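Local structure of 2-nitropropane dioxygenase (3BW2) at residues 38-44 and 64-70; 50-54 and 117-123; 123-129 and 145-151; 218-224 and 340-344. The protein is an FMN-dependent TIM-barrel enzyme that oxidises nitroalkanes, probably using molecular oxygen to denitrify alkyl nitronates such as propionate 3-nitronate. Residues are numbered along the deposited sequence.

Contact 1. Residues 38-44 and 64-70. With FMN (flavin mononucleotide), chain B.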
# COMPACT_ATOMS: atom_id res chain seq x y z
N GLY A 38 20.99 1.69 -14.56
CA GLY A 38 20.10 1.41 -15.67
C GLY A 38 19.85 -0.08 -15.75
O GLY A 38 20.68 -0.87 -15.31
N PHE A 39 18.71 -0.47 -16.32
CA PHE A 39 18.36 -1.88 -16.44
C PHE A 39 17.82 -2.26 -17.81
O PHE A 39 17.10 -1.49 -18.45
CB PHE A 39 17.29 -2.25 -15.40
CG PHE A 39 17.78 -3.18 -14.33
CD1 PHE A 39 18.16 -2.69 -13.08
CD2 PHE A 39 17.85 -4.55 -14.56
CE1 PHE A 39 18.60 -3.55 -12.08
CE2 PHE A 39 18.30 -5.41 -13.56
CZ PHE A 39 18.67 -4.91 -12.32
N LEU A 40 18.16 -3.47 -18.24
CA LEU A 40 17.66 -4.00 -19.50
C LEU A 40 16.67 -5.09 -19.09
O LEU A 40 16.84 -5.72 -18.04
CB LEU A 40 18.79 -4.63 -20.32
CG LEU A 40 19.80 -3.71 -21.00
CD1 LEU A 40 20.86 -4.55 -21.71
CD2 LEU A 40 19.08 -2.81 -22.00
N ALA A 41 15.65 -5.30 -19.90
CA ALA A 41 14.64 -6.31 -19.61
C ALA A 41 14.79 -7.45 -20.61
O ALA A 41 14.65 -7.23 -21.81
CB ALA A 41 13.25 -5.70 -19.71
N ALA A 42 15.08 -8.65 -20.12
CA ALA A 42 15.23 -9.80 -21.01
C ALA A 42 13.90 -10.56 -21.14
O ALA A 42 13.78 -11.50 -21.92
CB ALA A 42 16.33 -10.73 -20.49
N GLY A 43 12.91 -10.13 -20.35
CA GLY A 43 11.61 -10.77 -20.38
C GLY A 43 10.97 -10.76 -21.76
O GLY A 43 10.88 -9.72 -22.41
N TYR A 44 10.54 -11.94 -22.20
CA TYR A 44 9.90 -12.14 -23.50
C TYR A 44 10.83 -12.05 -24.71
O TYR A 44 10.38 -12.22 -25.84
CB TYR A 44 8.72 -11.17 -23.67
CG TYR A 44 7.73 -11.24 -22.53
CD1 TYR A 44 7.21 -12.46 -22.10
CD2 TYR A 44 7.31 -10.09 -21.86
CE1 TYR A 44 6.32 -12.54 -21.04
CE2 TYR A 44 6.41 -10.15 -20.79
CZ TYR A 44 5.92 -11.38 -20.38
OH TYR A 44 5.04 -11.47 -19.32
N PRO A 64 28.07 0.58 -14.55
CA PRO A 64 27.29 -0.61 -14.18
C PRO A 64 25.82 -0.53 -14.56
O PRO A 64 25.18 0.52 -14.45
CB PRO A 64 27.48 -0.70 -12.67
CG PRO A 64 28.80 -0.01 -12.44
CD PRO A 64 28.70 1.17 -13.35
N PHE A 65 25.28 -1.66 -15.00
CA PHE A 65 23.88 -1.76 -15.39
C PHE A 65 23.38 -3.16 -15.04
O PHE A 65 24.17 -4.05 -14.71
CB PHE A 65 23.73 -1.52 -16.89
CG PHE A 65 24.41 -2.55 -17.75
CD1 PHE A 65 23.81 -3.78 -18.01
CD2 PHE A 65 25.67 -2.29 -18.28
CE1 PHE A 65 24.45 -4.74 -18.79
CE2 PHE A 65 26.32 -3.25 -19.06
CZ PHE A 65 25.71 -4.47 -19.32
N GLY A 66 22.07 -3.35 -15.11
CA GLY A 66 21.51 -4.65 -14.80
C GLY A 66 20.70 -5.25 -15.93
O GLY A 66 20.31 -4.55 -16.87
N VAL A 67 20.47 -6.55 -15.83
CA VAL A 67 19.68 -7.29 -16.80
C VAL A 67 18.72 -8.13 -15.96
O VAL A 67 19.13 -8.81 -15.03
CB VAL A 67 20.56 -8.23 -17.68
CG1 VAL A 67 19.68 -9.02 -18.64
CG2 VAL A 67 21.58 -7.40 -18.47
N ASN A 68 17.43 -8.07 -16.29
CA ASN A 68 16.42 -8.81 -15.54
C ASN A 68 15.90 -10.00 -16.34
O ASN A 68 15.67 -9.89 -17.54
CB ASN A 68 15.28 -7.85 -15.17
CG ASN A 68 14.07 -8.55 -14.58
OD1 ASN A 68 13.15 -8.94 -15.30
ND2 ASN A 68 14.07 -8.72 -13.26
N VAL A 69 15.74 -11.14 -15.67
CA VAL A 69 15.24 -12.32 -16.36
C VAL A 69 14.05 -12.94 -15.61
O VAL A 69 13.96 -12.84 -14.38
CB VAL A 69 16.34 -13.40 -16.53
CG1 VAL A 69 17.56 -12.79 -17.20
CG2 VAL A 69 16.71 -13.99 -15.20
N PHE A 70 13.14 -13.55 -16.36
CA PHE A 70 11.96 -14.17 -15.76
C PHE A 70 12.24 -15.63 -15.43
O PHE A 70 12.90 -16.34 -16.21
CB PHE A 70 10.76 -14.12 -16.71
CG PHE A 70 10.29 -12.73 -17.04
CD1 PHE A 70 10.65 -11.64 -16.25
CD2 PHE A 70 9.43 -12.52 -18.12
CE1 PHE A 70 10.15 -10.37 -16.52
CE2 PHE A 70 8.93 -11.25 -18.40
CZ PHE A 70 9.29 -10.17 -17.59
N1 FMN B . 9.86 -5.96 -13.25
C2 FMN B . 10.71 -7.00 -13.66
O2 FMN B . 11.40 -7.60 -12.84
N3 FMN B . 10.79 -7.35 -15.00
C4 FMN B . 10.06 -6.71 -15.99
O4 FMN B . 10.17 -7.06 -17.18
C4A FMN B . 9.21 -5.65 -15.59
N5 FMN B . 8.46 -4.94 -16.54
C5A FMN B . 7.64 -3.87 -16.17
C6 FMN B . 6.92 -3.17 -17.18
C7 FMN B . 6.06 -2.06 -16.87
C7M FMN B . 6.03 -0.98 -17.98
C8 FMN B . 6.02 -1.68 -15.48
C8M FMN B . 5.80 -0.24 -15.01
C9 FMN B . 6.72 -2.39 -14.45
C9A FMN B . 7.54 -3.49 -14.80
N10 FMN B . 8.27 -4.22 -13.82
C10 FMN B . 9.12 -5.28 -14.21
C1' FMN B . 8.05 -3.97 -12.33
C2' FMN B . 9.20 -3.06 -11.83
O2' FMN B . 10.33 -3.87 -11.55
C3' FMN B . 8.85 -2.31 -10.50
O3' FMN B . 8.51 -3.31 -9.55
C4' FMN B . 7.66 -1.33 -10.62
O4' FMN B . 7.85 -0.55 -11.80
C5' FMN B . 7.59 -0.40 -9.37
O5' FMN B . 6.48 0.54 -9.46
P FMN B . 6.48 2.02 -10.16
O1P FMN B . 7.90 2.14 -9.74
O2P FMN B . 5.31 2.20 -9.21
O3P FMN B . 6.22 1.25 -11.44
O HOH W 1 12.62 -8.29 -18.03
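Backbone hydrogen bonds make 38-41 and 65-70 parallel neighbours in the TIM barrel, the two strands of a beta-alpha-beta unit whose crossover is helix 47-60. Gly66 N donates to Gly38 O (2.9 Å) and Leu40 N to Gly66 O (2.8 Å); Asn68 N then reaches Leu40 O (3.0 Å), and Ala42 N extends the pattern to Asn68 O (2.9 Å).

CH-pi contacts explain two glycines. Gly66 CA lies 3.6 Å from the centroid of the Phe39 ring, over its face, and a CB there would strike the ring. Gly43 CA sits likewise 3.6 Å from the Phe70 centroid. The Phe70 edge also meets the Tyr44 face in a T-shaped pair, centroids 5.1 Å apart.

Apolar contacts occupy the face of Leu40 and Val67 (CB to CG2, 4.3 Å), which is covered by helix 47-60.

Polar groups gather at the C-terminal end. Asn68 OD1 accepts a hydrogen bond from FMN N3 at 2.9 Å, while its ND2 is held by Ser127 OG. A water accepts from Gly43 N and lies 2.9 Å from both Asn68 OD1 and FMN O4. An amide suits this place: its carbonyl matches the flavin's imide N-H, so Asn68 recognises the pyrimidine edge of the cofactor.

Contact 2. Residues 50-54 and 117-123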
# COMPACT_ATOMS: atom_id res chain seq x y z
N MET A 50 18.36 -10.42 -26.10
CA MET A 50 18.91 -9.88 -24.87
C MET A 50 20.38 -9.55 -25.08
O MET A 50 20.85 -8.47 -24.72
CB MET A 50 18.77 -10.91 -23.74
CG MET A 50 19.45 -10.50 -22.44
SD MET A 50 19.53 -11.86 -21.25
CE MET A 50 21.14 -12.53 -21.63
N TYR A 51 21.12 -10.49 -25.67
CA TYR A 51 22.54 -10.29 -25.89
C TYR A 51 22.85 -9.07 -26.74
O TYR A 51 23.80 -8.34 -26.46
CB TYR A 51 23.17 -11.54 -26.52
CG TYR A 51 24.68 -11.58 -26.40
CD1 TYR A 51 25.32 -11.06 -25.27
CD2 TYR A 51 25.46 -12.18 -27.38
CE1 TYR A 51 26.71 -11.15 -25.12
CE2 TYR A 51 26.85 -12.28 -27.25
CZ TYR A 51 27.46 -11.76 -26.12
OH TYR A 51 28.84 -11.87 -25.97
N GLN A 52 22.05 -8.83 -27.78
CA GLN A 52 22.27 -7.67 -28.64
C GLN A 52 22.11 -6.37 -27.86
O GLN A 52 22.87 -5.42 -28.07
CB GLN A 52 21.31 -7.68 -29.83
CG GLN A 52 21.44 -8.91 -30.73
CD GLN A 52 22.88 -9.20 -31.10
OE1 GLN A 52 23.59 -8.34 -31.63
NE2 GLN A 52 23.33 -10.43 -30.83
N GLU A 53 21.13 -6.31 -26.97
CA GLU A 53 20.93 -5.09 -26.18
C GLU A 53 22.10 -4.88 -25.22
O GLU A 53 22.55 -3.76 -25.01
CB GLU A 53 19.62 -5.15 -25.40
CG GLU A 53 18.37 -5.08 -26.26
CD GLU A 53 17.16 -4.61 -25.46
OE1 GLU A 53 17.00 -5.07 -24.31
OE2 GLU A 53 16.38 -3.79 -25.99
N ILE A 54 22.58 -5.97 -24.63
CA ILE A 54 23.70 -5.88 -23.70
C ILE A 54 24.90 -5.27 -24.43
O ILE A 54 25.56 -4.37 -23.91
CB ILE A 54 24.07 -7.27 -23.14
CG1 ILE A 54 22.97 -7.75 -22.19
CG2 ILE A 54 25.41 -7.21 -22.42
CD1 ILE A 54 23.14 -9.18 -21.72
N VAL A 117 24.42 -16.99 -21.61
CA VAL A 117 24.95 -15.71 -22.07
C VAL A 117 25.49 -14.87 -20.92
O VAL A 117 26.59 -14.33 -20.98
CB VAL A 117 23.87 -14.90 -22.82
CG1 VAL A 117 24.34 -13.48 -23.05
CG2 VAL A 117 23.55 -15.57 -24.16
N LEU A 118 24.69 -14.76 -19.85
CA LEU A 118 25.07 -13.97 -18.69
C LEU A 118 26.28 -14.53 -17.94
O LEU A 118 27.00 -13.79 -17.27
CB LEU A 118 23.88 -13.84 -17.74
CG LEU A 118 22.71 -13.06 -18.38
CD1 LEU A 118 21.44 -13.24 -17.56
CD2 LEU A 118 23.10 -11.59 -18.49
N LEU A 119 26.50 -15.83 -18.06
CA LEU A 119 27.64 -16.46 -17.40
C LEU A 119 28.88 -16.44 -18.30
O LEU A 119 30.00 -16.38 -17.81
CB LEU A 119 27.30 -17.90 -17.01
CG LEU A 119 26.38 -18.05 -15.80
CD1 LEU A 119 25.96 -19.50 -15.64
CD2 LEU A 119 27.11 -17.55 -14.55
N ASP A 120 28.67 -16.48 -19.61
CA ASP A 120 29.79 -16.47 -20.53
C ASP A 120 30.37 -15.07 -20.73
O ASP A 120 31.56 -14.91 -21.01
CB ASP A 120 29.37 -17.05 -21.88
CG ASP A 120 30.51 -17.12 -22.87
OD1 ASP A 120 31.50 -17.83 -22.58
OD2 ASP A 120 30.42 -16.45 -23.92
N ASP A 121 29.52 -14.05 -20.57
CA ASP A 121 29.94 -12.66 -20.73
C ASP A 121 29.24 -11.85 -19.63
O ASP A 121 28.37 -11.02 -19.90
CB ASP A 121 29.51 -12.16 -22.11
CG ASP A 121 30.24 -10.89 -22.52
OD1 ASP A 121 30.93 -10.30 -21.67
OD2 ASP A 121 30.11 -10.50 -23.70
N PRO A 122 29.63 -12.07 -18.36
CA PRO A 122 29.08 -11.42 -17.17
C PRO A 122 28.73 -9.93 -17.24
O PRO A 122 29.47 -9.13 -17.82
CB PRO A 122 30.13 -11.69 -16.10
CG PRO A 122 30.71 -13.00 -16.53
CD PRO A 122 30.86 -12.80 -18.02
N VAL A 123 27.59 -9.58 -16.65
CA VAL A 123 27.15 -8.20 -16.59
C VAL A 123 27.25 -7.83 -15.10
O VAL A 123 27.31 -8.71 -14.24
CB VAL A 123 25.70 -8.02 -17.09
CG1 VAL A 123 25.62 -8.47 -18.55
CG2 VAL A 123 24.73 -8.80 -16.22
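Met50 and Ile54, one turn apart on the same helix, form the apolar centre. With chi1 and chi2 both t, Met50 stretches its chain across the gap, so that CE touches Val117 CG1 and Leu118 CG, each at 3.6 Å; a long, unbranched thioether is well suited to probing between two branched neighbours. Ile54 uses both of its branches: CD1 meets Leu118 CD2 at 4.0 Å, and CG2 meets Val123 CG1 at 4.1 Å. Branched Leu118 and Val123 offer methyl groups that fit against them.

These residues belong to the outer layer of the TIM barrel. Helix 47-60 links strands 38-41 and 65-70, while helix 111-120 leads into strand 125-129, and the two lie over the strand between. Met50 and Ile54 both rest on Val67 and Leu118 on Val69, so the helices are joined through the strand they cover as well as directly; Val123, in the loop after helix 111-120, adds a contact with Phe65.

Farther out, Tyr51 replaces pure hydrocarbon with an amphipathic ring. Its CD1 packs on Val117 CG1 at 3.4 Å, and its hydroxyl extends past the valine toward the surface. There Tyr51 OH donates to Asp121 OD2 at 2.9 Å. Asp121 is where the chain leaves helical geometry, although its N still bonds to Val117 O at 3.0 Å. The same OD2 forms a salt bridge with Arg58, which lies farther along the helix of Tyr51.

Contact 3. Residues 123-129 and 145-151. With FMN (flavin mononucleotide), chain B.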
# COMPACT_ATOMS: atom_id res chain seq x y z
N VAL A 123 27.59 -9.58 -16.65
CA VAL A 123 27.15 -8.20 -16.59
C VAL A 123 27.25 -7.83 -15.10
O VAL A 123 27.31 -8.71 -14.24
CB VAL A 123 25.70 -8.02 -17.09
CG1 VAL A 123 25.62 -8.47 -18.55
CG2 VAL A 123 24.73 -8.80 -16.22
N PRO A 124 27.26 -6.53 -14.79
CA PRO A 124 27.36 -6.10 -13.39
C PRO A 124 26.27 -6.59 -12.43
O PRO A 124 26.56 -7.02 -11.32
CB PRO A 124 27.39 -4.58 -13.50
CG PRO A 124 28.02 -4.35 -14.83
CD PRO A 124 27.31 -5.37 -15.69
N VAL A 125 25.02 -6.51 -12.87
CA VAL A 125 23.89 -6.90 -12.04
C VAL A 125 22.83 -7.68 -12.81
O VAL A 125 22.54 -7.37 -13.96
CB VAL A 125 23.19 -5.64 -11.44
CG1 VAL A 125 22.04 -6.06 -10.52
CG2 VAL A 125 24.21 -4.78 -10.69
N VAL A 126 22.28 -8.71 -12.16
CA VAL A 126 21.22 -9.51 -12.76
C VAL A 126 20.12 -9.65 -11.72
O VAL A 126 20.39 -9.95 -10.56
CB VAL A 126 21.71 -10.93 -13.16
CG1 VAL A 126 20.53 -11.80 -13.58
CG2 VAL A 126 22.70 -10.83 -14.31
N SER A 127 18.88 -9.42 -12.13
CA SER A 127 17.75 -9.55 -11.21
C SER A 127 16.79 -10.59 -11.77
O SER A 127 16.76 -10.83 -12.97
CB SER A 127 17.04 -8.21 -11.00
OG SER A 127 16.42 -7.75 -12.19
N PHE A 128 16.01 -11.21 -10.89
CA PHE A 128 15.07 -12.24 -11.30
C PHE A 128 13.66 -11.88 -10.86
O PHE A 128 13.47 -11.29 -9.80
CB PHE A 128 15.46 -13.58 -10.67
CG PHE A 128 16.82 -14.08 -11.10
CD1 PHE A 128 16.94 -14.96 -12.17
CD2 PHE A 128 17.97 -13.66 -10.44
CE1 PHE A 128 18.20 -15.41 -12.58
CE2 PHE A 128 19.22 -14.10 -10.84
CZ PHE A 128 19.34 -14.98 -11.91
N HIS A 129 12.68 -12.24 -11.68
CA HIS A 129 11.29 -11.95 -11.37
C HIS A 129 10.47 -13.23 -11.48
O HIS A 129 10.81 -14.13 -12.25
CB HIS A 129 10.74 -10.90 -12.35
CG HIS A 129 9.71 -9.99 -11.74
ND1 HIS A 129 8.41 -9.91 -12.21
CD2 HIS A 129 9.79 -9.12 -10.71
CE1 HIS A 129 7.74 -9.02 -11.49
NE2 HIS A 129 8.56 -8.53 -10.57
N GLY A 145 31.36 -12.70 -10.82
CA GLY A 145 31.45 -11.29 -10.47
C GLY A 145 30.18 -10.49 -10.65
O GLY A 145 30.22 -9.26 -10.66
N THR A 146 29.04 -11.17 -10.78
CA THR A 146 27.76 -10.48 -10.96
C THR A 146 26.98 -10.42 -9.65
O THR A 146 26.91 -11.40 -8.92
CB THR A 146 26.87 -11.22 -12.00
OG1 THR A 146 27.53 -11.24 -13.27
CG2 THR A 146 25.52 -10.52 -12.13
N LEU A 147 26.39 -9.26 -9.36
CA LEU A 147 25.59 -9.12 -8.15
C LEU A 147 24.18 -9.59 -8.50
O LEU A 147 23.70 -9.34 -9.61
CB LEU A 147 25.56 -7.66 -7.68
CG LEU A 147 26.91 -7.12 -7.21
CD1 LEU A 147 26.77 -5.66 -6.79
CD2 LEU A 147 27.43 -7.96 -6.05
N THR A 148 23.53 -10.28 -7.58
CA THR A 148 22.20 -10.82 -7.84
C THR A 148 21.09 -10.22 -6.98
O THR A 148 21.24 -10.07 -5.77
CB THR A 148 22.19 -12.35 -7.66
OG1 THR A 148 22.63 -12.68 -6.34
CG2 THR A 148 23.11 -13.01 -8.67
N LEU A 149 19.99 -9.88 -7.64
CA LEU A 149 18.82 -9.31 -6.98
C LEU A 149 17.60 -10.16 -7.31
O LEU A 149 17.51 -10.72 -8.40
CB LEU A 149 18.57 -7.88 -7.45
CG LEU A 149 19.42 -6.74 -6.88
CD1 LEU A 149 20.90 -7.01 -7.09
CD2 LEU A 149 19.01 -5.46 -7.58
N VAL A 150 16.66 -10.25 -6.37
CA VAL A 150 15.43 -11.01 -6.56
C VAL A 150 14.27 -10.29 -5.89
O VAL A 150 14.39 -9.79 -4.77
CB VAL A 150 15.53 -12.42 -5.94
CG1 VAL A 150 14.23 -13.18 -6.19
CG2 VAL A 150 16.72 -13.18 -6.53
N THR A 151 13.13 -10.22 -6.57
CA THR A 151 11.96 -9.57 -6.00
C THR A 151 11.21 -10.46 -5.02
O THR A 151 11.12 -11.68 -5.20
CB THR A 151 10.96 -9.14 -7.11
OG1 THR A 151 11.51 -8.04 -7.85
CG2 THR A 151 9.61 -8.72 -6.50
N1 FMN B . 9.86 -5.96 -13.25
C2 FMN B . 10.71 -7.00 -13.66
O2 FMN B . 11.40 -7.60 -12.84
N3 FMN B . 10.79 -7.35 -15.00
C4 FMN B . 10.06 -6.71 -15.99
O4 FMN B . 10.17 -7.06 -17.18
C4A FMN B . 9.21 -5.65 -15.59
N5 FMN B . 8.46 -4.94 -16.54
C5A FMN B . 7.64 -3.87 -16.17
C6 FMN B . 6.92 -3.17 -17.18
C7 FMN B . 6.06 -2.06 -16.87
C7M FMN B . 6.03 -0.98 -17.98
C8 FMN B . 6.02 -1.68 -15.48
C8M FMN B . 5.80 -0.24 -15.01
C9 FMN B . 6.72 -2.39 -14.45
C9A FMN B . 7.54 -3.49 -14.80
N10 FMN B . 8.27 -4.22 -13.82
C10 FMN B . 9.12 -5.28 -14.21
C1' FMN B . 8.05 -3.97 -12.33
C2' FMN B . 9.20 -3.06 -11.83
O2' FMN B . 10.33 -3.87 -11.55
C3' FMN B . 8.85 -2.31 -10.50
O3' FMN B . 8.51 -3.31 -9.55
C4' FMN B . 7.66 -1.33 -10.62
O4' FMN B . 7.85 -0.55 -11.80
C5' FMN B . 7.59 -0.40 -9.37
O5' FMN B . 6.48 0.54 -9.46
P FMN B . 6.48 2.02 -10.16
O1P FMN B . 7.90 2.14 -9.74
O2P FMN B . 5.31 2.20 -9.21
O3P FMN B . 6.22 1.25 -11.44
O HOH W 2 26.07 -11.74 -15.67
O HOH W 3 29.02 -6.67 -10.15
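This is a parallel strand pair in the wall of the TIM barrel: 125-129 and 147-151 lie side by side, their axes 4.6 Å apart and 21° from parallel, joined by helix 135-143 as a beta-alpha-beta crossover. The bonds start before the strands proper, with Leu147 N to Pro124 O (3.0 Å), and continue through Val126 N to Leu147 O (3.0 Å), Leu149 N to Val126 O (2.9 Å) and Phe128 N to Leu149 O (2.9 Å), before a weak one from Thr151 N to Phe128 O (3.4 Å).

Gly145 ends the helix in a Schellman motif, its positive phi favouring glycine. Next, Thr146 OG1 donates to Val123 O at 2.7 Å and accepts from a water that also binds Val123 N, the small hydroxyl thus tying both chain entries together.

Toward the helices, Phe128 CD2 packs on Val150 CG2 (4.1 Å). On the inner face Val125 CG1 meets Leu149 CD1 (3.7 Å), and Ser127 OG is hydrogen-bonded to Asn68 ND2.

At the C-terminal end FMN O2 lies over one face of the His129 ring, 3.1 Å from His129 CD2, and the ring edge is near Thr151 OG1. Apolar residues thus flank mid-strand, while the backbone pairing places an imidazole against the flavin carbonyl.

Contact 4. Residues 218-224 and 340-344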
# COMPACT_ATOMS: atom_id res chain seq x y z
N MET A 218 7.84 8.15 -7.12
CA MET A 218 7.88 9.13 -8.20
C MET A 218 8.66 10.40 -7.87
O MET A 218 8.96 11.20 -8.75
CB MET A 218 6.46 9.55 -8.58
CG MET A 218 5.52 8.41 -8.91
SD MET A 218 6.09 7.48 -10.33
CE MET A 218 5.69 8.61 -11.68
N ARG A 219 8.97 10.59 -6.59
CA ARG A 219 9.67 11.79 -6.14
C ARG A 219 10.86 11.48 -5.25
O ARG A 219 10.90 10.45 -4.57
CB ARG A 219 8.69 12.68 -5.36
CG ARG A 219 7.47 13.13 -6.16
CD ARG A 219 7.78 14.38 -6.97
NE ARG A 219 6.59 14.92 -7.63
CZ ARG A 219 6.17 14.54 -8.83
NH1 ARG A 219 6.83 13.63 -9.52
NH2 ARG A 219 5.07 15.09 -9.35
N GLY A 220 11.83 12.39 -5.24
CA GLY A 220 13.01 12.20 -4.42
C GLY A 220 12.69 12.08 -2.94
O GLY A 220 13.41 11.41 -2.20
N GLY A 221 11.62 12.72 -2.50
CA GLY A 221 11.24 12.64 -1.10
C GLY A 221 10.83 11.23 -0.70
O GLY A 221 11.01 10.81 0.44
N GLN A 222 10.25 10.50 -1.66
CA GLN A 222 9.83 9.13 -1.41
C GLN A 222 11.07 8.25 -1.38
O GLN A 222 11.09 7.22 -0.70
CB GLN A 222 8.87 8.67 -2.51
CG GLN A 222 7.51 9.34 -2.42
CD GLN A 222 6.65 9.07 -3.64
OE1 GLN A 222 6.97 9.52 -4.74
NE2 GLN A 222 5.56 8.33 -3.45
N ILE A 223 12.11 8.65 -2.11
CA ILE A 223 13.35 7.88 -2.10
C ILE A 223 13.96 8.05 -0.70
O ILE A 223 14.43 7.08 -0.10
CB ILE A 223 14.34 8.38 -3.18
CG1 ILE A 223 13.74 8.14 -4.58
CG2 ILE A 223 15.67 7.65 -3.05
CD1 ILE A 223 14.61 8.61 -5.74
N ALA A 224 13.94 9.27 -0.18
CA ALA A 224 14.47 9.53 1.15
C ALA A 224 13.65 8.74 2.16
O ALA A 224 14.18 8.21 3.14
CB ALA A 224 14.38 11.02 1.48
N LEU A 340 15.29 13.98 -9.35
CA LEU A 340 15.11 13.08 -8.23
C LEU A 340 16.23 13.26 -7.21
O LEU A 340 15.99 13.26 -6.00
CB LEU A 340 15.06 11.62 -8.71
CG LEU A 340 13.85 11.25 -9.58
CD1 LEU A 340 14.04 9.85 -10.16
CD2 LEU A 340 12.57 11.32 -8.75
N ALA A 341 17.46 13.42 -7.70
CA ALA A 341 18.61 13.61 -6.83
C ALA A 341 18.47 14.88 -6.00
O ALA A 341 18.80 14.91 -4.82
CB ALA A 341 19.89 13.66 -7.65
N ALA A 342 17.97 15.94 -6.63
CA ALA A 342 17.78 17.22 -5.95
C ALA A 342 16.67 17.11 -4.91
O ALA A 342 16.78 17.66 -3.82
CB ALA A 342 17.43 18.30 -6.97
N GLU A 343 15.60 16.39 -5.26
CA GLU A 343 14.48 16.22 -4.34
C GLU A 343 14.93 15.39 -3.15
O GLU A 343 14.55 15.65 -2.01
CB GLU A 343 13.30 15.57 -5.06
CG GLU A 343 12.63 16.51 -6.07
CD GLU A 343 11.59 15.82 -6.93
OE1 GLU A 343 10.82 16.53 -7.61
OE2 GLU A 343 11.55 14.57 -6.95
N LEU A 344 15.77 14.38 -3.43
CA LEU A 344 16.31 13.52 -2.39
C LEU A 344 17.12 14.35 -1.40
O LEU A 344 16.93 14.27 -0.19
CB LEU A 344 17.21 12.45 -3.01
CG LEU A 344 18.05 11.60 -2.06
CD1 LEU A 344 17.13 10.85 -1.10
CD2 LEU A 344 18.90 10.62 -2.86
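Glycine at 220 lets these helices come close: a CB would clash with Glu343 CB and with Leu344 N and Leu340 O, and its absence allows Gly220 CA to sit 3.5 Å from Leu340 O. Glu343, with chi1 m and chi2 t, extends its carboxylate so that OE2 accepts from Gly220 N at 2.8 Å, almost linearly, while OE1 pairs with Arg329. Gln222 turns its chain back (m, t) and its OE1 accepts from both Met218 N and Arg219 N at 2.9 Å. Arg219, at the N-cap position, points away, and its NE forms a salt bridge with Glu205 of the second subunit. Leu344 adopts t, p, laying CD1 against Ala224 CB (3.8 Å) and Ile223 CG2 (4.0 Å); Leu340, in m, t, brings CD2 to Met218 O (3.6 Å).

Segments 220-224 and 340-344, parts of helices 220-228 and 333-350, cross at -54° on the outside of the barrel, where Ile223 and Leu340 both rest on Ile13 of strand 13-15 and reach strand 233-236 through Ala234 and Leu236.

Contacts 1, 2 and 3 form one cluster, with centres 9 to 12 Å apart, whereas contact 4 lies 23 to 32 Å from them in another part of the barrel. Along the chain, contacts 1 and 2 cross, because helix 47-60 lies between the strands of contact 1; contact 3 follows, sharing Val123 with contact 2, and contact 4 comes last. Strand 65-70 unites the cluster: it adjoins 125-129 in the sheet and is covered by the helices of contact 2. Contacts 1 and 3 therefore present neighbouring strand ends to the same FMN, backed by contact 2, while contact 4 joins outer helices where the first and last barrel strands meet, beside the second subunit.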